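Local coordinates for putative bacterial transcription regulation protein (Staphylococcus aureus, PDB 3LUR) that is a putative transcription regulator that probably binds small effector molecules through an effector-binding domain, at residues M98-Q103 with E115-Y120. Sequence-based numbering, arbitrary orientation.
Sequences MVFEAQ and EEVHHY. With EDO (1,2-ethanediol), chain G.
Phe100 and Val117 point at each other across the gap between strand and helix, the strand offering the flat of a ring and the helix a branched methyl pair, a compact example of how a helix packs on a sheet through side chains alone. Val117 CG2 lies over one face of the phenyl ring, 4.0 Å from its centroid and 18° off the normal, a CH-pi contact displaced toward CG. The valine's CG1 stands anti to the backbone N (chi1 169°) and reaches the same ring at CE1, 3.9 Å away, while CG2 takes the place beside that nitrogen; the two methyls thus share the ring between them. One helical turn on, Tyr120 meets the far end of Phe100, its CD2 4.0 Å from Phe100 CZ. The two ring planes are inclined at 70°, with centroids 5.9 Å apart. Selenomethionine Met98, two residues before Phe100 and directed to the same side of the strand, brings SE to the tyrosine edge, 4.3 Å from CE2. The hydroxyl of Tyr120 is hydrogen-bonded to Gln125 NE2, and Val117 also touches Met154 of the neighbouring strand 149-156. At the edge of the His118 ring, ND1 is hydrogen-bonded to O2 of a 1,2-ethanediol, probably from the crystallisation liquor, at 2.7 Å. Helix 108-124 is thereby packed against the closed antiparallel sheet. With apolar side-chain surfaces meeting throughout, the attachment probably rests on dispersion and hydrophobic burial.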
loop_
_atom_site.group_PDB
_atom_site.type_symbol
_atom_site.label_atom_id
_atom_site.label_comp_id
_atom_site.label_asym_id
_atom_site.label_seq_id
_atom_site.Cartn_x
_atom_site.Cartn_y
_atom_site.Cartn_z
HETATM N N MSE A 98 -0.428 9.975 -7.864
HETATM C CA MSE A 98 -1.172 10.968 -7.127
HETATM C C MSE A 98 -1.124 10.453 -5.698
HETATM O O MSE A 98 -1.424 9.279 -5.449
HETATM C CB MSE A 98 -2.610 11.082 -7.607
HETATM C CG MSE A 98 -2.738 11.555 -9.021
HETATM SE SE MSE A 98 -4.638 11.530 -9.528
HETATM C CE MSE A 98 -4.913 9.618 -9.428
ATOM N N VAL A 99 -0.700 11.297 -4.770
ATOM C CA VAL A 99 -0.572 10.911 -3.378
ATOM C C VAL A 99 -1.563 11.658 -2.509
ATOM O O VAL A 99 -1.533 12.897 -2.442
ATOM C CB VAL A 99 0.835 11.135 -2.854
ATOM C CG1 VAL A 99 0.949 10.629 -1.365
ATOM C CG2 VAL A 99 1.834 10.442 -3.742
ATOM N N PHE A 100 -2.504 10.909 -1.945
ATOM C CA PHE A 100 -3.574 11.460 -1.115
ATOM C C PHE A 100 -3.241 11.179 0.330
ATOM O O PHE A 100 -2.348 10.390 0.612
ATOM C CB PHE A 100 -4.909 10.794 -1.440
ATOM C CG PHE A 100 -5.305 10.907 -2.869
ATOM C CD1 PHE A 100 -4.806 10.030 -3.797
ATOM C CD2 PHE A 100 -6.208 11.881 -3.281
ATOM C CE1 PHE A 100 -5.175 10.124 -5.146
ATOM C CE2 PHE A 100 -6.574 11.990 -4.616
ATOM C CZ PHE A 100 -6.073 11.122 -5.543
ATOM N N GLU A 101 -3.931 11.859 1.238
ATOM C CA GLU A 101 -3.782 11.628 2.674
ATOM C C GLU A 101 -5.121 11.226 3.279
ATOM O O GLU A 101 -6.173 11.834 2.981
ATOM C CB GLU A 101 -3.235 12.855 3.392
ATOM C CG GLU A 101 -1.750 13.092 3.141
ATOM C CD GLU A 101 -1.164 14.227 3.981
ATOM O OE1 GLU A 101 -1.942 15.029 4.546
ATOM O OE2 GLU A 101 0.084 14.296 4.100
ATOM N N ALA A 102 -5.088 10.167 4.068
ATOM C CA ALA A 102 -6.215 9.750 4.865
ATOM C C ALA A 102 -5.859 10.134 6.273
ATOM O O ALA A 102 -4.795 9.799 6.747
ATOM C CB ALA A 102 -6.414 8.253 4.774
ATOM N N GLN A 103 -6.721 10.877 6.928
ATOM C CA GLN A 103 -6.474 11.229 8.303
ATOM C C GLN A 103 -7.487 10.552 9.201
ATOM O O GLN A 103 -8.692 10.781 9.090
ATOM C CB GLN A 103 -6.479 12.748 8.523
ATOM C CG GLN A 103 -6.013 13.092 9.927
ATOM C CD GLN A 103 -5.753 14.550 10.155
ATOM O OE1 GLN A 103 -6.520 15.390 9.719
ATOM N NE2 GLN A 103 -4.695 14.861 10.942
ATOM N N GLU A 115 -11.971 4.399 -0.540
ATOM C CA GLU A 115 -13.219 4.418 -1.286
ATOM C C GLU A 115 -13.430 5.788 -1.978
ATOM O O GLU A 115 -13.854 5.843 -3.142
ATOM C CB GLU A 115 -14.386 4.115 -0.385
ATOM C CG GLU A 115 -15.707 4.147 -1.113
ATOM N N GLU A 116 -13.136 6.878 -1.267
ATOM C CA GLU A 116 -13.276 8.226 -1.849
ATOM C C GLU A 116 -12.312 8.355 -3.036
ATOM O O GLU A 116 -12.689 8.871 -4.090
ATOM C CB GLU A 116 -12.948 9.332 -0.850
ATOM C CG GLU A 116 -13.746 9.315 0.453
ATOM C CD GLU A 116 -15.197 9.672 0.285
ATOM O OE1 GLU A 116 -15.693 9.753 -0.855
ATOM O OE2 GLU A 116 -15.860 9.915 1.308
ATOM N N VAL A 117 -11.079 7.876 -2.856
ATOM C CA VAL A 117 -10.065 7.934 -3.931
ATOM C C VAL A 117 -10.520 7.177 -5.176
ATOM O O VAL A 117 -10.436 7.700 -6.270
ATOM C CB VAL A 117 -8.706 7.392 -3.470
ATOM C CG1 VAL A 117 -7.792 7.233 -4.654
ATOM C CG2 VAL A 117 -8.109 8.310 -2.460
ATOM N N HIS A 118 -10.988 5.942 -5.018
ATOM C CA HIS A 118 -11.515 5.192 -6.184
ATOM C C HIS A 118 -12.630 5.961 -6.863
ATOM O O HIS A 118 -12.649 6.061 -8.078
ATOM C CB HIS A 118 -12.010 3.784 -5.819
ATOM C CG HIS A 118 -10.907 2.822 -5.476
ATOM N ND1 HIS A 118 -9.804 2.629 -6.284
ATOM C CD2 HIS A 118 -10.767 1.962 -4.435
ATOM C CE1 HIS A 118 -9.012 1.725 -5.730
ATOM N NE2 HIS A 118 -9.575 1.303 -4.609
ATOM N N HIS A 119 -13.534 6.540 -6.083
ATOM C CA HIS A 119 -14.615 7.314 -6.648
ATOM C C HIS A 119 -14.093 8.524 -7.429
ATOM O O HIS A 119 -14.558 8.821 -8.524
ATOM C CB HIS A 119 -15.589 7.780 -5.564
ATOM C CG HIS A 119 -16.659 8.669 -6.088
ATOM N ND1 HIS A 119 -17.560 8.255 -7.042
ATOM C CD2 HIS A 119 -16.960 9.955 -5.818
ATOM C CE1 HIS A 119 -18.372 9.248 -7.332
ATOM N NE2 HIS A 119 -18.027 10.291 -6.609
ATOM N N TYR A 120 -13.123 9.215 -6.842
ATOM C CA TYR A 120 -12.528 10.396 -7.464
ATOM C C TYR A 120 -11.883 10.043 -8.796
ATOM O O TYR A 120 -12.079 10.736 -9.819
ATOM C CB TYR A 120 -11.516 11.039 -6.503
ATOM C CG TYR A 120 -10.658 12.069 -7.177
ATOM C CD1 TYR A 120 -11.132 13.339 -7.427
ATOM C CD2 TYR A 120 -9.387 11.752 -7.602
ATOM C CE1 TYR A 120 -10.354 14.271 -8.119
ATOM C CE2 TYR A 120 -8.603 12.674 -8.265
ATOM C CZ TYR A 120 -9.089 13.931 -8.512
ATOM O OH TYR A 120 -8.304 14.827 -9.169
HETATM C C1 EDO G . -11.479 2.236 -9.897
HETATM O O1 EDO G . -11.569 1.509 -8.663
HETATM C C2 EDO G . -10.789 3.570 -9.642
HETATM O O2 EDO G . -9.571 3.399 -8.885
#